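Local coordinates for protein xylosidase (Xanthomonas axonopodis pv. citri, PDB 6XN2) that is a family 43 glycoside hydrolase that binds xylotriose and probably hydrolyses beta-1,4-xylosidic linkages of xylo-oligosaccharides, at residues A[175-189]-A[254-268]. Sequence-based numbering, arbitrary orientation.
Sequences ADDDGAHYLYFGGIW and RFFEGPWVHQHAGRY. With XYP (beta-D-xylopyranose), chain E.
With chi1 at -171°, Phe256 swings CG to the side away from its amide N, beside its carbonyl carbon, which brings the ring against Ile188 and its far edge against Trp189, whose CG stands beside its own N (chi1 -69°). Ile188 CG1 rests over one face of the phenyl ring, 3.9 Å from the ring centroid, while the CE2-CZ edge meets the five-membered ring of Trp189 in a T-shaped pair with planes at 70°. A single backbone bond, Ile188 N to Phe256 O at 2.8 Å, joins the segments here. Beyond it, a water accepts from both Trp189 NE1 and Arg254 NH2, the latter also salt-bridged to Asp276, and Arg254 NH1 bonds Thr274 O.

Along the strands, Val261 CG2 sits 3.5 Å from the centroid of the Tyr184 ring in a CH-pi contact, and the hydroxyl of Tyr184 reaches Pro288 O. At the far end, Tyr268 OH donates to the syn lone pair of Asp176 OD2 over only 2.5 Å, whereas Asp176 OD1 closes an Asx turn onto Asp178 N. Gln263 OE1 takes Asp177 N at 2.9 Å, in its carbonyl plane.

The contact packs edge strand 257-264 against strand 181-185 of the neighbouring blade in the five-bladed GH43 beta-propeller. Glu257 OE1 accepts from xylose O1 at 2.9 Å and from a water that also binds Ile188 O, tying the sugar-binding carboxylate to the opposite segment.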
ATOM      1  N   ALA A 175      -6.396   9.170  -7.354  1.00 28.84           N
ATOM      2  CA  ALA A 175      -6.913   9.985  -8.460  1.00 28.69           C
ATOM      3  C   ALA A 175      -8.358  10.283  -8.087  1.00 31.87           C
ATOM      4  O   ALA A 175      -9.201   9.467  -8.359  1.00 31.37           O
ATOM      5  CB  ALA A 175      -6.818   9.240  -9.757  1.00 29.97           C
ATOM      6  N   ASP A 176      -8.614  11.461  -7.523  1.00 29.64           N
ATOM      7  CA  ASP A 176      -9.953  11.837  -7.074  1.00 30.61           C
ATOM      8  C   ASP A 176     -10.851  12.049  -8.286  1.00 33.25           C
ATOM      9  O   ASP A 176     -10.367  12.397  -9.359  1.00 31.83           O
ATOM     10  CB  ASP A 176      -9.894  13.098  -6.206  1.00 33.39           C
ATOM     11  CG  ASP A 176     -11.173  13.332  -5.411  1.00 37.04           C
ATOM     12  OD1 ASP A 176     -12.268  13.383  -6.020  1.00 36.70           O
ATOM     13  OD2 ASP A 176     -11.082  13.464  -4.171  1.00 32.42           O
ATOM     14  N   ASP A 177     -12.135  11.841  -8.127  1.00 36.09           N
ATOM     15  CA  ASP A 177     -13.095  12.024  -9.191  1.00 38.17           C
ATOM     16  C   ASP A 177     -13.148  13.455  -9.666  1.00 36.21           C
ATOM     17  O   ASP A 177     -13.517  13.688 -10.774  1.00 37.43           O
ATOM     18  CB  ASP A 177     -14.477  11.643  -8.723  1.00 39.86           C
ATOM     19  CG  ASP A 177     -14.710  10.172  -8.739  1.00 48.27           C
ATOM     20  OD1 ASP A 177     -14.009   9.467  -9.447  1.00 48.56           O
ATOM     21  OD2 ASP A 177     -15.613   9.724  -8.042  1.00 51.31           O
ATOM     22  N   ASP A 178     -12.755  14.364  -8.806  1.00 36.95           N
ATOM     23  CA  ASP A 178     -12.770  15.753  -9.137  1.00 34.81           C
ATOM     24  C   ASP A 178     -11.565  16.224  -9.892  1.00 36.65           C
ATOM     25  O   ASP A 178     -11.454  17.358 -10.167  1.00 37.86           O
ATOM     26  CB  ASP A 178     -13.020  16.599  -7.912  1.00 34.57           C
ATOM     27  CG  ASP A 178     -11.846  16.680  -7.002  1.00 37.79           C
ATOM     28  OD1 ASP A 178     -10.786  16.190  -7.319  1.00 38.61           O
ATOM     29  OD2 ASP A 178     -11.970  17.265  -5.946  1.00 40.09           O
ATOM     30  N   GLY A 179     -10.640  15.348 -10.192  1.00 33.58           N
ATOM     31  CA  GLY A 179      -9.476  15.744 -10.931  1.00 33.74           C
ATOM     32  C   GLY A 179      -8.191  15.921 -10.183  1.00 32.68           C
ATOM     33  O   GLY A 179      -7.155  15.939 -10.763  1.00 35.14           O
ATOM     34  N   ALA A 180      -8.264  16.048  -8.881  1.00 33.48           N
ATOM     35  CA  ALA A 180      -7.069  16.206  -8.104  1.00 29.27           C
ATOM     36  C   ALA A 180      -6.427  14.878  -7.774  1.00 29.72           C
ATOM     37  O   ALA A 180      -7.049  13.871  -7.877  1.00 29.96           O
ATOM     38  CB  ALA A 180      -7.367  16.952  -6.836  1.00 30.41           C
ATOM     39  N   HIS A 181      -5.169  14.923  -7.404  1.00 26.24           N
ATOM     40  CA  HIS A 181      -4.438  13.762  -6.982  1.00 27.05           C
ATOM     41  C   HIS A 181      -3.916  14.000  -5.583  1.00 27.03           C
ATOM     42  O   HIS A 181      -3.425  15.039  -5.295  1.00 26.11           O
ATOM     43  CB  HIS A 181      -3.294  13.410  -7.907  1.00 27.17           C
ATOM     44  CG  HIS A 181      -3.695  12.735  -9.174  1.00 27.46           C
ATOM     45  ND1 HIS A 181      -4.023  13.427 -10.306  1.00 30.05           N
ATOM     46  CD2 HIS A 181      -3.737  11.436  -9.514  1.00 28.58           C
ATOM     47  CE1 HIS A 181      -4.312  12.585 -11.273  1.00 27.60           C
ATOM     48  NE2 HIS A 181      -4.139  11.370 -10.820  1.00 27.23           N
ATOM     49  N   TYR A 182      -4.039  13.010  -4.722  1.00 25.01           N
ATOM     50  CA  TYR A 182      -3.578  13.119  -3.359  1.00 24.62           C
ATOM     51  C   TYR A 182      -2.596  12.026  -3.029  1.00 27.51           C
ATOM     52  O   TYR A 182      -2.806  10.908  -3.343  1.00 26.79           O
ATOM     53  CB  TYR A 182      -4.731  13.034  -2.367  1.00 25.10           C
ATOM     54  CG  TYR A 182      -5.762  14.117  -2.466  1.00 28.52           C
ATOM     55  CD1 TYR A 182      -6.816  14.004  -3.306  1.00 28.56           C
ATOM     56  CD2 TYR A 182      -5.674  15.234  -1.715  1.00 28.02           C
ATOM     57  CE1 TYR A 182      -7.754  14.991  -3.404  1.00 28.23           C
ATOM     58  CE2 TYR A 182      -6.603  16.220  -1.804  1.00 29.56           C
ATOM     59  CZ  TYR A 182      -7.637  16.104  -2.659  1.00 31.31           C
ATOM     60  OH  TYR A 182      -8.573  17.083  -2.736  1.00 29.00           O
ATOM     61  N   LEU A 183      -1.509  12.387  -2.390  1.00 25.19           N
ATOM     62  CA  LEU A 183      -0.520  11.408  -1.977  1.00 28.36           C
ATOM     63  C   LEU A 183      -0.700  11.068  -0.503  1.00 26.05           C
ATOM     64  O   LEU A 183      -0.777  11.959   0.344  1.00 26.09           O
ATOM     65  CB  LEU A 183       0.902  11.924  -2.235  1.00 27.49           C
ATOM     66  CG  LEU A 183       2.035  11.049  -1.672  1.00 27.09           C
ATOM     67  CD1 LEU A 183       2.115   9.694  -2.377  1.00 24.36           C
ATOM     68  CD2 LEU A 183       3.363  11.793  -1.744  1.00 25.61           C
ATOM     69  N   TYR A 184      -0.803   9.774  -0.215  1.00 25.09           N
ATOM     70  CA  TYR A 184      -0.849   9.275   1.153  1.00 25.47           C
ATOM     71  C   TYR A 184       0.421   8.510   1.426  1.00 24.68           C
ATOM     72  O   TYR A 184       0.895   7.789   0.553  1.00 27.18           O
ATOM     73  CB  TYR A 184      -2.059   8.367   1.372  1.00 27.07           C
ATOM     74  CG  TYR A 184      -3.386   9.053   1.165  1.00 25.92           C
ATOM     75  CD1 TYR A 184      -3.932   9.185  -0.113  1.00 25.30           C
ATOM     76  CD2 TYR A 184      -4.102   9.563   2.248  1.00 25.68           C
ATOM     77  CE1 TYR A 184      -5.159   9.813  -0.306  1.00 27.72           C
ATOM     78  CE2 TYR A 184      -5.331  10.191   2.061  1.00 27.07           C
ATOM     79  CZ  TYR A 184      -5.848  10.313   0.783  1.00 27.99           C
ATOM     80  OH  TYR A 184      -7.061  10.935   0.592  1.00 28.53           O
ATOM     81  N   PHE A 185       0.975   8.649   2.623  1.00 22.60           N
ATOM     82  CA  PHE A 185       2.144   7.854   2.964  1.00 25.31           C
ATOM     83  C   PHE A 185       2.325   7.643   4.463  1.00 25.20           C
ATOM     84  O   PHE A 185       1.671   8.288   5.287  1.00 26.95           O
ATOM     85  CB  PHE A 185       3.416   8.480   2.350  1.00 21.19           C
ATOM     86  CG  PHE A 185       3.704   9.907   2.782  1.00 23.37           C
ATOM     87  CD1 PHE A 185       3.116  10.984   2.129  1.00 26.07           C
ATOM     88  CD2 PHE A 185       4.612  10.169   3.803  1.00 25.14           C
ATOM     89  CE1 PHE A 185       3.399  12.292   2.502  1.00 24.22           C
ATOM     90  CE2 PHE A 185       4.904  11.480   4.180  1.00 22.81           C
ATOM     91  CZ  PHE A 185       4.295  12.540   3.531  1.00 24.12           C
ATOM     92  N   GLY A 186       3.214   6.715   4.801  1.00 26.23           N
ATOM     93  CA  GLY A 186       3.532   6.445   6.186  1.00 23.95           C
ATOM     94  C   GLY A 186       3.610   4.980   6.552  1.00 27.52           C
ATOM     95  O   GLY A 186       2.891   4.135   6.027  1.00 26.67           O
ATOM     96  N   GLY A 187       4.510   4.684   7.472  1.00 25.10           N
ATOM     97  CA  GLY A 187       4.603   3.363   8.058  1.00 28.62           C
ATOM     98  C   GLY A 187       5.431   3.514   9.311  1.00 30.36           C
ATOM     99  O   GLY A 187       6.472   4.165   9.274  1.00 27.44           O
ATOM    100  N   ILE A 188       4.983   2.935  10.408  1.00 24.67           N
ATOM    101  CA  ILE A 188       5.732   2.989  11.635  1.00 28.30           C
ATOM    102  C   ILE A 188       6.767   1.871  11.721  1.00 26.71           C
ATOM    103  O   ILE A 188       7.004   1.208  10.741  1.00 26.39           O
ATOM    104  CB  ILE A 188       4.850   3.078  12.890  1.00 27.72           C
ATOM    105  CG1 ILE A 188       3.973   1.852  13.030  1.00 25.82           C
ATOM    106  CG2 ILE A 188       4.032   4.355  12.871  1.00 26.80           C
ATOM    107  CD1 ILE A 188       3.215   1.818  14.313  1.00 27.88           C
ATOM    108  N   TRP A 189       7.355   1.688  12.905  1.00 25.72           N
ATOM    109  CA  TRP A 189       8.453   0.724  13.076  1.00 24.88           C
ATOM    110  C   TRP A 189       9.524   0.977  12.023  1.00 26.44           C
ATOM    111  O   TRP A 189      10.058   2.084  11.935  1.00 27.38           O
ATOM    112  CB  TRP A 189       7.959  -0.727  13.001  1.00 28.11           C
ATOM    113  CG  TRP A 189       7.106  -1.145  14.173  1.00 27.10           C
ATOM    114  CD1 TRP A 189       6.414  -0.328  15.024  1.00 29.04           C
ATOM    115  CD2 TRP A 189       6.861  -2.487  14.620  1.00 31.20           C
ATOM    116  NE1 TRP A 189       5.748  -1.081  15.969  1.00 28.92           N
ATOM    117  CE2 TRP A 189       6.004  -2.407  15.738  1.00 28.96           C
ATOM    118  CE3 TRP A 189       7.283  -3.748  14.182  1.00 32.23           C
ATOM    119  CZ2 TRP A 189       5.573  -3.541  16.427  1.00 29.47           C
ATOM    120  CZ3 TRP A 189       6.845  -4.868  14.859  1.00 28.38           C
ATOM    121  CH2 TRP A 189       6.000  -4.758  15.970  1.00 27.89           C
ATOM    122  N   ARG A 254      -5.332   0.812  15.240  1.00 26.91           N
ATOM    123  CA  ARG A 254      -4.496   1.973  14.855  1.00 29.78           C
ATOM    124  C   ARG A 254      -3.643   1.678  13.621  1.00 29.40           C
ATOM    125  O   ARG A 254      -3.227   0.566  13.437  1.00 28.27           O
ATOM    126  CB  ARG A 254      -3.656   2.485  16.022  1.00 29.88           C
ATOM    127  CG  ARG A 254      -2.549   1.551  16.464  1.00 32.96           C
ATOM    128  CD  ARG A 254      -1.279   1.713  15.708  1.00 50.43           C
ATOM    129  NE  ARG A 254      -0.275   0.791  16.178  1.00 61.74           N
ATOM    130  CZ  ARG A 254      -0.178  -0.455  15.776  1.00 57.79           C
ATOM    131  NH1 ARG A 254      -1.035  -0.931  14.902  1.00 64.08           N
ATOM    132  NH2 ARG A 254       0.770  -1.229  16.238  1.00 41.28           N
ATOM    133  N   PHE A 255      -3.390   2.716  12.841  1.00 25.82           N
ATOM    134  CA  PHE A 255      -2.592   2.650  11.637  1.00 28.63           C
ATOM    135  C   PHE A 255      -1.161   2.190  11.837  1.00 28.00           C
ATOM    136  O   PHE A 255      -0.523   2.619  12.719  1.00 29.44           O
ATOM    137  CB  PHE A 255      -2.624   4.013  10.954  1.00 25.46           C
ATOM    138  CG  PHE A 255      -1.674   4.142   9.814  1.00 27.46           C
ATOM    139  CD1 PHE A 255      -2.010   3.697   8.580  1.00 26.29           C
ATOM    140  CD2 PHE A 255      -0.445   4.685   9.999  1.00 27.78           C
ATOM    141  CE1 PHE A 255      -1.153   3.795   7.536  1.00 27.23           C
ATOM    142  CE2 PHE A 255       0.429   4.786   8.957  1.00 28.40           C
ATOM    143  CZ  PHE A 255       0.071   4.333   7.720  1.00 29.01           C
ATOM    144  N   PHE A 256      -0.679   1.294  10.992  1.00 26.07           N
ATOM    145  CA  PHE A 256       0.683   0.816  11.046  1.00 28.03           C
ATOM    146  C   PHE A 256       1.435   1.184   9.788  1.00 28.32           C
ATOM    147  O   PHE A 256       2.424   1.816   9.883  1.00 26.07           O
ATOM    148  CB  PHE A 256       0.747  -0.668  11.235  1.00 28.79           C
ATOM    149  CG  PHE A 256       2.114  -1.208  11.505  1.00 30.22           C
ATOM    150  CD1 PHE A 256       2.911  -1.640  10.490  1.00 28.34           C
ATOM    151  CD2 PHE A 256       2.566  -1.363  12.791  1.00 29.10           C
ATOM    152  CE1 PHE A 256       4.134  -2.173  10.736  1.00 29.16           C
ATOM    153  CE2 PHE A 256       3.787  -1.897  13.037  1.00 28.25           C
ATOM    154  CZ  PHE A 256       4.572  -2.302  12.012  1.00 29.34           C
ATOM    155  N   GLU A 257       0.946   0.772   8.631  1.00 28.51           N
ATOM    156  CA  GLU A 257       1.564   1.062   7.350  1.00 26.92           C
ATOM    157  C   GLU A 257       0.621   0.861   6.160  1.00 31.74           C
ATOM    158  O   GLU A 257      -0.505   0.542   6.329  1.00 26.10           O
ATOM    159  CB  GLU A 257       2.833   0.240   7.132  1.00 29.10           C
ATOM    160  CG  GLU A 257       2.641  -1.225   6.845  1.00 32.21           C
ATOM    161  CD  GLU A 257       3.882  -2.071   7.098  1.00 38.15           C
ATOM    162  OE1 GLU A 257       4.953  -1.545   7.281  1.00 33.97           O
ATOM    163  OE2 GLU A 257       3.794  -3.288   7.071  1.00 36.31           O
ATOM    164  N   GLY A 258       1.120   1.162   4.976  1.00 28.79           N
ATOM    165  CA  GLY A 258       0.423   0.909   3.722  1.00 30.46           C
ATOM    166  C   GLY A 258      -0.979   1.464   3.524  1.00 29.86           C
ATOM    167  O   GLY A 258      -1.905   0.694   3.233  1.00 26.05           O
ATOM    168  N   PRO A 259      -1.156   2.771   3.604  1.00 27.91           N
ATOM    169  CA  PRO A 259      -2.474   3.330   3.397  1.00 26.77           C
ATOM    170  C   PRO A 259      -2.953   3.208   1.969  1.00 25.85           C
ATOM    171  O   PRO A 259      -2.200   3.143   1.084  1.00 24.78           O
ATOM    172  CB  PRO A 259      -2.286   4.799   3.724  1.00 30.60           C
ATOM    173  CG  PRO A 259      -0.891   5.066   3.471  1.00 26.83           C
ATOM    174  CD  PRO A 259      -0.142   3.809   3.732  1.00 27.81           C
ATOM    175  N   TRP A 260      -4.245   3.144   1.795  1.00 24.08           N
ATOM    176  CA  TRP A 260      -4.844   3.127   0.466  1.00 25.39           C
ATOM    177  C   TRP A 260      -6.178   3.817   0.585  1.00 23.49           C
ATOM    178  O   TRP A 260      -6.871   3.646   1.585  1.00 26.75           O
ATOM    179  CB  TRP A 260      -5.011   1.697  -0.065  1.00 25.25           C
ATOM    180  CG  TRP A 260      -5.621   1.621  -1.455  1.00 27.08           C
ATOM    181  CD1 TRP A 260      -6.954   1.559  -1.764  1.00 24.40           C
ATOM    182  CD2 TRP A 260      -4.918   1.601  -2.710  1.00 27.18           C
ATOM    183  NE1 TRP A 260      -7.120   1.501  -3.129  1.00 26.38           N
ATOM    184  CE2 TRP A 260      -5.889   1.526  -3.734  1.00 27.39           C
ATOM    185  CE3 TRP A 260      -3.563   1.628  -3.070  1.00 24.93           C
ATOM    186  CZ2 TRP A 260      -5.549   1.481  -5.090  1.00 27.06           C
ATOM    187  CZ3 TRP A 260      -3.227   1.591  -4.413  1.00 25.97           C
ATOM    188  CH2 TRP A 260      -4.216   1.513  -5.409  1.00 24.11           C
ATOM    189  N   VAL A 261      -6.534   4.614  -0.419  1.00 26.45           N
ATOM    190  CA  VAL A 261      -7.828   5.283  -0.399  1.00 28.45           C
ATOM    191  C   VAL A 261      -8.561   5.031  -1.705  1.00 28.82           C
ATOM    192  O   VAL A 261      -7.983   5.145  -2.784  1.00 27.23           O
ATOM    193  CB  VAL A 261      -7.693   6.807  -0.155  1.00 30.05           C
ATOM    194  CG1 VAL A 261      -9.062   7.488  -0.191  1.00 26.60           C
ATOM    195  CG2 VAL A 261      -7.023   7.073   1.191  1.00 24.74           C
ATOM    196  N   HIS A 262      -9.831   4.661  -1.610  1.00 29.87           N
ATOM    197  CA  HIS A 262     -10.657   4.578  -2.802  1.00 31.02           C
ATOM    198  C   HIS A 262     -11.995   5.281  -2.564  1.00 30.58           C
ATOM    199  O   HIS A 262     -12.430   5.470  -1.418  1.00 28.41           O
ATOM    200  CB  HIS A 262     -10.854   3.113  -3.240  1.00 29.61           C
ATOM    201  CG  HIS A 262     -11.834   2.341  -2.410  1.00 30.84           C
ATOM    202  ND1 HIS A 262     -11.467   1.627  -1.289  1.00 28.48           N
ATOM    203  CD2 HIS A 262     -13.166   2.147  -2.562  1.00 31.14           C
ATOM    204  CE1 HIS A 262     -12.535   1.040  -0.776  1.00 29.57           C
ATOM    205  NE2 HIS A 262     -13.579   1.343  -1.526  1.00 26.62           N
ATOM    206  N   GLN A 263     -12.638   5.668  -3.647  1.00 29.07           N
ATOM    207  CA  GLN A 263     -13.905   6.326  -3.585  1.00 31.17           C
ATOM    208  C   GLN A 263     -15.032   5.396  -3.976  1.00 33.06           C
ATOM    209  O   GLN A 263     -14.941   4.694  -4.919  1.00 31.24           O
ATOM    210  CB  GLN A 263     -13.934   7.538  -4.512  1.00 31.09           C
ATOM    211  CG  GLN A 263     -13.184   8.736  -4.016  1.00 30.80           C
ATOM    212  CD  GLN A 263     -13.320   9.929  -4.922  1.00 36.29           C
ATOM    213  OE1 GLN A 263     -12.676  10.021  -5.899  1.00 32.13           O
ATOM    214  NE2 GLN A 263     -14.177  10.836  -4.566  1.00 35.16           N
ATOM    215  N   HIS A 264     -16.108   5.459  -3.227  1.00 35.91           N
ATOM    216  CA  HIS A 264     -17.261   4.673  -3.495  1.00 35.05           C
ATOM    217  C   HIS A 264     -18.439   5.283  -2.810  1.00 38.18           C
ATOM    218  O   HIS A 264     -18.340   5.681  -1.682  1.00 38.80           O
ATOM    219  CB  HIS A 264     -17.068   3.268  -2.982  1.00 37.18           C
ATOM    220  CG  HIS A 264     -18.294   2.441  -3.057  1.00 35.62           C
ATOM    221  ND1 HIS A 264     -18.766   1.940  -4.238  1.00 37.39           N
ATOM    222  CD2 HIS A 264     -19.176   2.081  -2.112  1.00 35.00           C
ATOM    223  CE1 HIS A 264     -19.866   1.267  -4.011  1.00 38.30           C
ATOM    224  NE2 HIS A 264     -20.139   1.339  -2.729  1.00 39.48           N
ATOM    225  N   ALA A 265     -19.545   5.386  -3.526  1.00 39.15           N
ATOM    226  CA  ALA A 265     -20.773   5.902  -2.992  1.00 37.81           C
ATOM    227  C   ALA A 265     -20.675   7.222  -2.273  1.00 42.67           C
ATOM    228  O   ALA A 265     -21.289   7.407  -1.262  1.00 44.69           O
ATOM    229  CB  ALA A 265     -21.421   4.871  -2.100  1.00 41.47           C
ATOM    230  N   GLY A 266     -19.914   8.144  -2.812  1.00 40.59           N
ATOM    231  CA  GLY A 266     -19.793   9.449  -2.232  1.00 39.98           C
ATOM    232  C   GLY A 266     -19.002   9.557  -0.967  1.00 42.99           C
ATOM    233  O   GLY A 266     -19.093  10.530  -0.300  1.00 44.86           O
ATOM    234  N   ARG A 267     -18.261   8.515  -0.654  1.00 39.18           N
ATOM    235  CA  ARG A 267     -17.436   8.546   0.561  1.00 38.42           C
ATOM    236  C   ARG A 267     -16.027   8.102   0.207  1.00 35.24           C
ATOM    237  O   ARG A 267     -15.836   7.489  -0.825  1.00 34.27           O
ATOM    238  CB  ARG A 267     -18.032   7.607   1.602  1.00 40.29           C
ATOM    239  CG  ARG A 267     -19.092   8.269   2.460  1.00 50.56           C
ATOM    240  CD  ARG A 267     -18.791   8.068   3.922  1.00 57.74           C
ATOM    241  NE  ARG A 267     -19.575   9.066   4.608  1.00 68.03           N
ATOM    242  CZ  ARG A 267     -19.359   9.485   5.838  1.00 77.08           C
ATOM    243  NH1 ARG A 267     -18.379   8.975   6.563  1.00 71.46           N
ATOM    244  NH2 ARG A 267     -20.148  10.405   6.352  1.00 89.25           N
ATOM    245  N   TYR A 268     -15.084   8.513   1.033  1.00 33.45           N
ATOM    246  CA  TYR A 268     -13.701   8.081   0.899  1.00 29.01           C
ATOM    247  C   TYR A 268     -13.445   6.936   1.858  1.00 30.11           C
ATOM    248  O   TYR A 268     -13.823   7.009   3.025  1.00 29.42           O
ATOM    249  CB  TYR A 268     -12.739   9.236   1.174  1.00 31.62           C
ATOM    250  CG  TYR A 268     -12.843  10.342   0.149  1.00 30.55           C
ATOM    251  CD1 TYR A 268     -13.750  11.380   0.309  1.00 32.59           C
ATOM    252  CD2 TYR A 268     -12.040  10.338  -0.987  1.00 27.35           C
ATOM    253  CE1 TYR A 268     -13.858  12.390  -0.640  1.00 30.47           C
ATOM    254  CE2 TYR A 268     -12.134  11.349  -1.937  1.00 30.28           C
ATOM    255  CZ  TYR A 268     -13.045  12.370  -1.754  1.00 32.45           C
ATOM    256  OH  TYR A 268     -13.140  13.369  -2.700  1.00 33.64           O
TER
HETATM  257  O1  XYP E 402       7.139  -3.150   6.146  1.00 38.05           O
HETATM  258  C1  XYP E 402       6.820  -3.577   4.842  1.00 41.49           C
HETATM  259  C2  XYP E 402       6.571  -2.352   3.988  1.00 41.04           C
HETATM  260  C3  XYP E 402       6.626  -2.650   2.524  1.00 36.80           C
HETATM  261  C4  XYP E 402       7.864  -3.457   2.195  1.00 39.65           C
HETATM  262  C5  XYP E 402       7.888  -4.693   3.047  1.00 38.44           C
HETATM  263  O2  XYP E 402       5.304  -1.759   4.238  1.00 38.59           O
HETATM  264  O3  XYP E 402       6.687  -1.372   1.964  1.00 35.56           O
HETATM  265  O4  XYP E 402       7.829  -3.863   0.864  1.00 38.52           O
HETATM  266  O5  XYP E 402       7.907  -4.352   4.404  1.00 41.42           O
HETATM  267  O   HOH W   1     -11.608   8.057  -7.047  1.00 33.14           O
HETATM  268  O   HOH W   2       6.314   0.268   8.419  1.00 32.48           O
HETATM  269  O   HOH W   3       3.340  -0.637  17.656  1.00 25.92           O